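Local coordinates for protein Pcdhgb2 (Mus musculus, PDB 5SZR) that probably mediates calcium-dependent adhesion between cells and may help establish and maintain specific neuronal connections in the brain, here seen as extracellular cadherin domains 3 to 6, at residues S400-L405 with H424-D429; P377-L382 with R393-R398. One frame throughout, in Å; residues are numbered along the deposited sequence.

Interaction 1. Residues S400-L405 with H424-D429. With MAN (alpha-D-mannopyranose), chain B.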
ATOM      1  N   SER A 400     -81.623  20.292  20.034  1.00 81.98           N
ATOM      2  CA  SER A 400     -82.194  18.968  20.246  1.00 79.61           C
ATOM      3  C   SER A 400     -81.630  18.333  21.512  1.00 76.38           C
ATOM      4  O   SER A 400     -80.459  18.518  21.853  1.00 74.46           O
ATOM      5  CB  SER A 400     -81.903  18.065  19.045  1.00 78.87           C
ATOM      6  OG  SER A 400     -82.046  18.767  17.823  1.00 79.68           O
ATOM      7  N   ALA A 401     -82.476  17.572  22.209  1.00 75.27           N
ATOM      8  CA  ALA A 401     -82.022  16.877  23.409  1.00 74.32           C
ATOM      9  C   ALA A 401     -81.005  15.792  23.070  1.00 73.23           C
ATOM     10  O   ALA A 401     -80.021  15.607  23.797  1.00 71.24           O
ATOM     11  CB  ALA A 401     -83.215  16.284  24.158  1.00 73.42           C
ATOM     12  N   ARG A 402     -81.226  15.064  21.977  1.00 74.51           N
ATOM     13  CA  ARG A 402     -80.306  14.024  21.536  1.00 72.99           C
ATOM     14  C   ARG A 402     -79.270  14.618  20.592  1.00 68.32           C
ATOM     15  O   ARG A 402     -79.624  15.275  19.607  1.00 68.02           O
ATOM     16  CB  ARG A 402     -81.055  12.891  20.832  1.00 78.89           C
ATOM     17  CG  ARG A 402     -82.018  12.105  21.708  1.00 88.47           C
ATOM     18  CD  ARG A 402     -82.459  10.840  20.987  1.00 94.31           C
ATOM     19  NE  ARG A 402     -81.301  10.089  20.498  1.00 95.34           N
ATOM     20  CZ  ARG A 402     -80.888   8.932  21.003  1.00 96.50           C
ATOM     21  NH1 ARG A 402     -81.552   8.371  22.007  1.00 99.58           N
ATOM     22  NH2 ARG A 402     -79.819   8.327  20.494  1.00 93.58           N
ATOM     23  N   GLN A 403     -77.996  14.373  20.889  1.00 64.93           N
ATOM     24  CA  GLN A 403     -76.890  14.859  20.077  1.00 64.89           C
ATOM     25  C   GLN A 403     -75.975  13.699  19.715  1.00 61.26           C
ATOM     26  O   GLN A 403     -75.890  12.703  20.440  1.00 60.73           O
ATOM     27  CB  GLN A 403     -76.094  15.946  20.809  1.00 66.50           C
ATOM     28  CG  GLN A 403     -76.892  17.207  21.083  1.00 67.89           C
ATOM     29  CD  GLN A 403     -77.074  18.051  19.841  1.00 67.61           C
ATOM     30  OE1 GLN A 403     -76.288  17.957  18.895  1.00 67.67           O
ATOM     31  NE2 GLN A 403     -78.110  18.883  19.834  1.00 67.00           N
ATOM     32  N   ARG A 404     -75.285  13.834  18.588  1.00 60.00           N
ATOM     33  CA  ARG A 404     -74.421  12.770  18.095  1.00 58.45           C
ATOM     34  C   ARG A 404     -73.144  13.356  17.516  1.00 53.79           C
ATOM     35  O   ARG A 404     -73.198  14.265  16.682  1.00 52.20           O
ATOM     36  CB  ARG A 404     -75.140  11.934  17.037  1.00 60.91           C
ATOM     37  CG  ARG A 404     -74.249  10.940  16.319  1.00 61.17           C
ATOM     38  CD  ARG A 404     -75.034  10.227  15.234  1.00 62.75           C
ATOM     39  NE  ARG A 404     -74.223   9.259  14.507  1.00 61.77           N
ATOM     40  CZ  ARG A 404     -73.373   9.577  13.536  1.00 61.43           C
ATOM     41  NH1 ARG A 404     -72.682   8.624  12.926  1.00 63.66           N
ATOM     42  NH2 ARG A 404     -73.207  10.845  13.178  1.00 58.85           N
ATOM     43  N   LEU A 405     -72.004  12.826  17.961  1.00 52.94           N
ATOM     44  CA  LEU A 405     -70.686  13.202  17.464  1.00 50.95           C
ATOM     45  C   LEU A 405     -69.981  11.969  16.916  1.00 52.43           C
ATOM     46  O   LEU A 405     -69.966  10.918  17.568  1.00 52.64           O
ATOM     47  CB  LEU A 405     -69.820  13.817  18.569  1.00 51.20           C
ATOM     48  CG  LEU A 405     -70.064  15.203  19.167  1.00 52.30           C
ATOM     49  CD1 LEU A 405     -68.942  15.512  20.144  1.00 52.09           C
ATOM     50  CD2 LEU A 405     -70.134  16.269  18.099  1.00 52.33           C
ATOM     51  N   HIS A 424     -73.035   9.285  21.426  1.00 53.79           N
ATOM     52  CA  HIS A 424     -74.406   9.743  21.598  1.00 55.35           C
ATOM     53  C   HIS A 424     -74.472  10.540  22.895  1.00 55.69           C
ATOM     54  O   HIS A 424     -74.335   9.976  23.986  1.00 56.36           O
ATOM     55  CB  HIS A 424     -75.380   8.567  21.625  1.00 57.67           C
ATOM     56  CG  HIS A 424     -75.330   7.712  20.397  1.00 58.20           C
ATOM     57  ND1 HIS A 424     -75.733   8.163  19.158  1.00 58.46           N
ATOM     58  CD2 HIS A 424     -74.943   6.426  20.221  1.00 57.94           C
ATOM     59  CE1 HIS A 424     -75.587   7.197  18.270  1.00 58.53           C
ATOM     60  NE2 HIS A 424     -75.110   6.131  18.889  1.00 57.70           N
ATOM     61  N   LEU A 425     -74.665  11.847  22.778  1.00 56.19           N
ATOM     62  CA  LEU A 425     -74.774  12.736  23.927  1.00 59.09           C
ATOM     63  C   LEU A 425     -76.222  13.199  24.037  1.00 63.25           C
ATOM     64  O   LEU A 425     -76.745  13.841  23.121  1.00 65.25           O
ATOM     65  CB  LEU A 425     -73.819  13.922  23.788  1.00 56.09           C
ATOM     66  CG  LEU A 425     -72.424  13.548  23.278  1.00 55.77           C
ATOM     67  CD1 LEU A 425     -71.543  14.778  23.132  1.00 54.46           C
ATOM     68  CD2 LEU A 425     -71.766  12.519  24.187  1.00 57.07           C
ATOM     69  N   ILE A 426     -76.869  12.863  25.149  1.00 65.98           N
ATOM     70  CA  ILE A 426     -78.298  13.093  25.330  1.00 66.31           C
ATOM     71  C   ILE A 426     -78.495  13.948  26.572  1.00 66.93           C
ATOM     72  O   ILE A 426     -78.144  13.529  27.682  1.00 67.70           O
ATOM     73  CB  ILE A 426     -79.071  11.773  25.449  1.00 69.56           C
ATOM     74  CG1 ILE A 426     -78.791  10.890  24.231  1.00 70.72           C
ATOM     75  CG2 ILE A 426     -80.565  12.036  25.605  1.00 70.91           C
ATOM     76  CD1 ILE A 426     -79.594   9.620  24.223  1.00 76.38           C
ATOM     77  N   PHE A 427     -79.058  15.139  26.387  1.00 67.97           N
ATOM     78  CA  PHE A 427     -79.309  16.038  27.503  1.00 71.04           C
ATOM     79  C   PHE A 427     -80.498  15.565  28.322  1.00 74.75           C
ATOM     80  O   PHE A 427     -81.531  15.164  27.779  1.00 76.01           O
ATOM     81  CB  PHE A 427     -79.560  17.459  27.004  1.00 72.15           C
ATOM     82  CG  PHE A 427     -78.318  18.169  26.558  1.00 71.41           C
ATOM     83  CD1 PHE A 427     -77.444  18.709  27.487  1.00 71.97           C
ATOM     84  CD2 PHE A 427     -78.024  18.300  25.213  1.00 69.44           C
ATOM     85  CE1 PHE A 427     -76.298  19.364  27.077  1.00 69.37           C
ATOM     86  CE2 PHE A 427     -76.885  18.955  24.802  1.00 67.33           C
ATOM     87  CZ  PHE A 427     -76.022  19.486  25.736  1.00 67.23           C
ATOM     88  N   ALA A 428     -80.348  15.617  29.641  1.00 76.71           N
ATOM     89  CA  ALA A 428     -81.421  15.245  30.548  1.00 79.46           C
ATOM     90  C   ALA A 428     -82.274  16.466  30.858  1.00 83.00           C
ATOM     91  O   ALA A 428     -81.744  17.548  31.142  1.00 82.94           O
ATOM     92  CB  ALA A 428     -80.865  14.649  31.841  1.00 79.40           C
ATOM     93  N   ASP A 429     -83.588  16.290  30.794  1.00 86.29           N
ATOM     94  CA  ASP A 429     -84.493  17.326  31.252  1.00 89.90           C
ATOM     95  C   ASP A 429     -84.461  17.402  32.775  1.00 92.90           C
ATOM     96  O   ASP A 429     -84.273  16.397  33.465  1.00 92.41           O
ATOM     97  CB  ASP A 429     -85.913  17.046  30.758  1.00 94.50           C
ATOM     98  CG  ASP A 429     -86.778  18.289  30.742  1.00100.50           C
ATOM     99  OD1 ASP A 429     -86.225  19.386  30.506  1.00101.17           O
ATOM    100  OD2 ASP A 429     -88.006  18.170  30.964  1.00103.22           O
TER
HETATM  101  C1  MAN B 720     -70.278   5.328  15.335  1.00 55.07           C
HETATM  102  C2  MAN B 720     -69.692   5.268  13.924  1.00 60.59           C
HETATM  103  C3  MAN B 720     -70.750   5.729  12.919  1.00 63.53           C
HETATM  104  C4  MAN B 720     -72.037   4.898  13.053  1.00 65.48           C
HETATM  105  C5  MAN B 720     -72.569   4.945  14.498  1.00 66.07           C
HETATM  106  C6  MAN B 720     -73.713   3.958  14.720  1.00 70.20           C
HETATM  107  O2  MAN B 720     -69.357   3.919  13.567  1.00 62.37           O
HETATM  108  O3  MAN B 720     -70.277   5.687  11.573  1.00 64.10           O
HETATM  109  O4  MAN B 720     -73.029   5.412  12.180  1.00 67.55           O
HETATM  110  O5  MAN B 720     -71.504   4.612  15.451  1.00 62.77           O
HETATM  111  O6  MAN B 720     -74.212   4.119  16.047  1.00 75.93           O
HETATM  112  O   HOH W   1     -77.388  10.303  19.178  1.00 63.99           O

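Interaction 2. Residues P377-L382 with R393-R398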
ATOM      1  N   PRO A 377     -72.832  21.577  15.069  1.00 66.52           N
ATOM      2  CA  PRO A 377     -71.439  22.022  15.193  1.00 70.46           C
ATOM      3  C   PRO A 377     -71.338  23.249  16.086  1.00 73.41           C
ATOM      4  O   PRO A 377     -72.098  24.209  15.945  1.00 72.76           O
ATOM      5  CB  PRO A 377     -71.036  22.336  13.748  1.00 70.36           C
ATOM      6  CG  PRO A 377     -72.048  21.627  12.894  1.00 70.12           C
ATOM      7  CD  PRO A 377     -73.314  21.651  13.681  1.00 69.18           C
ATOM      8  N   GLY A 378     -70.387  23.209  17.016  1.00 80.19           N
ATOM      9  CA  GLY A 378     -70.146  24.299  17.928  1.00 88.19           C
ATOM     10  C   GLY A 378     -70.816  24.153  19.277  1.00 87.57           C
ATOM     11  O   GLY A 378     -70.449  24.869  20.215  1.00 95.13           O
ATOM     12  N   LEU A 379     -71.797  23.258  19.396  1.00 77.45           N
ATOM     13  CA  LEU A 379     -72.357  22.967  20.710  1.00 70.29           C
ATOM     14  C   LEU A 379     -71.324  22.293  21.602  1.00 64.58           C
ATOM     15  O   LEU A 379     -71.177  22.650  22.778  1.00 64.32           O
ATOM     16  CB  LEU A 379     -73.598  22.086  20.571  1.00 68.07           C
ATOM     17  CG  LEU A 379     -74.281  21.753  21.893  1.00 66.09           C
ATOM     18  CD1 LEU A 379     -74.753  23.036  22.556  1.00 64.30           C
ATOM     19  CD2 LEU A 379     -75.439  20.794  21.674  1.00 68.06           C
ATOM     20  N   PHE A 380     -70.602  21.318  21.058  1.00 59.14           N
ATOM     21  CA  PHE A 380     -69.547  20.617  21.766  1.00 56.14           C
ATOM     22  C   PHE A 380     -68.204  20.926  21.123  1.00 55.04           C
ATOM     23  O   PHE A 380     -68.102  21.092  19.902  1.00 56.33           O
ATOM     24  CB  PHE A 380     -69.771  19.102  21.759  1.00 55.05           C
ATOM     25  CG  PHE A 380     -71.004  18.665  22.491  1.00 56.32           C
ATOM     26  CD1 PHE A 380     -71.019  18.599  23.875  1.00 56.77           C
ATOM     27  CD2 PHE A 380     -72.152  18.306  21.797  1.00 57.00           C
ATOM     28  CE1 PHE A 380     -72.158  18.190  24.554  1.00 55.96           C
ATOM     29  CE2 PHE A 380     -73.291  17.898  22.470  1.00 55.64           C
ATOM     30  CZ  PHE A 380     -73.292  17.841  23.848  1.00 55.37           C
ATOM     31  N   SER A 381     -67.172  20.997  21.956  1.00 53.75           N
ATOM     32  CA  SER A 381     -65.799  21.125  21.499  1.00 48.66           C
ATOM     33  C   SER A 381     -65.038  19.845  21.812  1.00 48.34           C
ATOM     34  O   SER A 381     -65.384  19.101  22.734  1.00 45.61           O
ATOM     35  CB  SER A 381     -65.103  22.321  22.155  1.00 49.45           C
ATOM     36  OG  SER A 381     -64.836  22.057  23.522  1.00 50.97           O
ATOM     37  N   LEU A 382     -63.984  19.597  21.032  1.00 49.66           N
ATOM     38  CA  LEU A 382     -63.178  18.386  21.152  1.00 46.70           C
ATOM     39  C   LEU A 382     -61.709  18.786  21.201  1.00 47.55           C
ATOM     40  O   LEU A 382     -61.174  19.318  20.223  1.00 48.63           O
ATOM     41  CB  LEU A 382     -63.451  17.427  19.993  1.00 44.41           C
ATOM     42  CG  LEU A 382     -62.616  16.145  19.978  1.00 45.31           C
ATOM     43  CD1 LEU A 382     -62.855  15.336  21.245  1.00 42.03           C
ATOM     44  CD2 LEU A 382     -62.925  15.319  18.741  1.00 41.44           C
ATOM     45  N   ARG A 393     -70.992  26.069  24.473  1.00 63.17           N
ATOM     46  CA  ARG A 393     -71.916  27.178  24.637  1.00 68.01           C
ATOM     47  C   ARG A 393     -73.089  26.710  25.488  1.00 70.00           C
ATOM     48  O   ARG A 393     -73.373  25.512  25.584  1.00 66.59           O
ATOM     49  CB  ARG A 393     -72.410  27.703  23.283  1.00 70.84           C
ATOM     50  CG  ARG A 393     -73.361  26.758  22.562  1.00 72.97           C
ATOM     51  CD  ARG A 393     -74.041  27.440  21.389  1.00 77.25           C
ATOM     52  NE  ARG A 393     -75.233  26.716  20.950  1.00 79.38           N
ATOM     53  CZ  ARG A 393     -75.260  25.868  19.927  1.00 77.98           C
ATOM     54  NH1 ARG A 393     -76.393  25.257  19.602  1.00 76.75           N
ATOM     55  NH2 ARG A 393     -74.155  25.637  19.225  1.00 76.36           N
ATOM     56  N   ALA A 394     -73.762  27.671  26.115  1.00 73.10           N
ATOM     57  CA  ALA A 394     -74.953  27.342  26.881  1.00 76.16           C
ATOM     58  C   ALA A 394     -75.995  26.719  25.965  1.00 76.95           C
ATOM     59  O   ALA A 394     -76.197  27.164  24.831  1.00 77.05           O
ATOM     60  CB  ALA A 394     -75.519  28.587  27.563  1.00 79.56           C
ATOM     61  N   LEU A 395     -76.641  25.664  26.452  1.00 78.71           N
ATOM     62  CA  LEU A 395     -77.640  24.973  25.653  1.00 82.08           C
ATOM     63  C   LEU A 395     -78.825  25.891  25.372  1.00 87.11           C
ATOM     64  O   LEU A 395     -79.353  26.542  26.278  1.00 89.44           O
ATOM     65  CB  LEU A 395     -78.097  23.708  26.376  1.00 83.17           C
ATOM     66  CG  LEU A 395     -78.867  22.707  25.522  1.00 84.82           C
ATOM     67  CD1 LEU A 395     -78.037  22.295  24.323  1.00 83.24           C
ATOM     68  CD2 LEU A 395     -79.247  21.500  26.354  1.00 86.32           C
ATOM     69  N   GLY A 396     -79.234  25.953  24.101  1.00 89.20           N
ATOM     70  CA  GLY A 396     -80.334  26.804  23.705  1.00 94.08           C
ATOM     71  C   GLY A 396     -81.670  26.082  23.709  1.00 97.38           C
ATOM     72  O   GLY A 396     -81.744  24.854  23.761  1.00 96.49           O
ATOM     73  N   ASP A 397     -82.743  26.876  23.652  1.00101.58           N
ATOM     74  CA  ASP A 397     -84.085  26.305  23.691  1.00103.73           C
ATOM     75  C   ASP A 397     -84.409  25.524  22.424  1.00100.22           C
ATOM     76  O   ASP A 397     -85.223  24.594  22.466  1.00 99.73           O
ATOM     77  CB  ASP A 397     -85.123  27.406  23.911  1.00109.95           C
ATOM     78  CG  ASP A 397     -85.538  27.537  25.367  1.00113.58           C
ATOM     79  OD1 ASP A 397     -85.738  28.679  25.829  1.00116.21           O
ATOM     80  OD2 ASP A 397     -85.669  26.497  26.046  1.00116.15           O
ATOM     81  N   ARG A 398     -83.792  25.878  21.299  1.00 97.26           N
ATOM     82  CA  ARG A 398     -84.042  25.211  20.028  1.00 97.05           C
ATOM     83  C   ARG A 398     -83.032  24.112  19.728  1.00 98.06           C
ATOM     84  O   ARG A 398     -82.965  23.642  18.586  1.00100.40           O
ATOM     85  CB  ARG A 398     -84.051  26.234  18.888  1.00 96.87           C
ATOM     86  CG  ARG A 398     -85.191  27.234  18.956  1.00100.78           C
ATOM     87  CD  ARG A 398     -85.157  28.191  17.776  1.00102.89           C
TER

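Interaction 1. Residues S400-L405 with H424-D429
Gln403 and Leu425 face each other as a hydrogen-bonded antiparallel pair, Gln403 N donating to Leu425 O at 2.6 Å and Leu425 N donating to Gln403 O. A third backbone bond, Phe427 N to Ala401 O at 2.8 Å, is the straightest at 167°. From its backbone, the Gln403 side chain starts with CB 3.2 Å from Leu425 O. Gln403 CG then passes 4.1 Å from Phe427 CE2, with the amide and ring planes 71° apart. The chain bends at chi2 (-76°), which turns CD away from residues 424-429, toward Ser400: Gln403 NE2 donates to Ser400 O at 3.1 Å, that oxygen lying close to the amide plane, while OE1 is held by the hydroxyl of Ser375. An alanine here would probably leave Ser400 O and the Ser375 hydroxyl without these partners and open a gap beside the Phe427 ring. The pairing belongs to the hairpin of strands 402-410 and 418-428 in the beta-sandwich of the last cadherin domain of this fragment; Leu425 also packs on Phe338 of strand 335-342. On the same sheet face as Gln403, Leu405 CD1 meets Leu425 CD1. On the opposite face, with Arg402, Arg404 and His424, Ile426 CD1 lies over one face of the Arg402 guanidinium, 3.2 Å from Arg402 NH1, the two side chains running side by side. A water joins His424 ND1 to Gln403 O and, weakly, to Arg402 NH2. Arg404 stretches past His424 to a mannose, Arg404 NH1 making a weak 3.3 Å bond to its O4, while NH2 is held by Gln373.

Interaction 2. Residues P377-L382 with R393-R398
Leu379 is the residue on which both Arg393 and Leu395 close. Its CG is anti to the backbone N (chi1 -179°), and from there Leu379 CD1 reaches Leu395 CD1 at 3.8 Å, with Leu379 CD2 only slightly farther from the same methyl. This is the tight end of the contact: the two leucines cross obliquely and both rest on Phe427 of strand 418-428, while Leu379 also touches Gln403. The same Leu379 CD1 sits over the centre of the Arg393 guanidinium, 3.9 Å above its plane, and the two side chains cross at about a right angle. In Arg393, chi1 (71°) sets Arg393 CG between the backbone N and the carbonyl carbon, 4.0 Å from Leu379 CD1, and the chain then runs extended to NE.

Toward the surface the fit slackens. Arg393 NH2 comes within 3.4 Å of Leu379 N, but both are donors and the approach is no bond. Pro377 O stands near the plane of the guanidinium at its edge, 4.1 Å from Arg393 NH2, and the exposed Gly378 has its C 3.7 Å from Arg393 NH2. With phi at 96°, a CB on Gly378 would be jammed against the carbonyl O of Pro377. The segments join the approach to edge strand 380-382 with the loop leading from strand 388-391 to strand 402-410, at one end of the cadherin sandwich. The charge is met from outside the two segments: NH1 makes salt bridges to Asp376 and Asp399. With carboxylates on both flanking loops, the guanidinium is likely to be held in place electrostatically, while its flat face contributes to Leu379 only van der Waals packing.

Both contacts sit in the last cadherin domain of the fragment, their centres about 10 Å apart. Interaction 1 is partly buried and regular, two neighbouring strands of one sheet tied by backbone hydrogen bonds; interaction 2 is a surface contact between loop segments that rests on side-chain packing. They meet in the sandwich interior. There Leu425 CD1 lies 3.6 Å from Phe380 CZ, a contact running from one sheet to the other, whereas Leu395 CD2 reaches Phe427 CG at 3.5 Å from a loop. Arg402, Arg404, His424, the water and the mannose lie on the outer face in interaction 1, but the buried Gln403 puts an amide inward beside Leu379 of interaction 2.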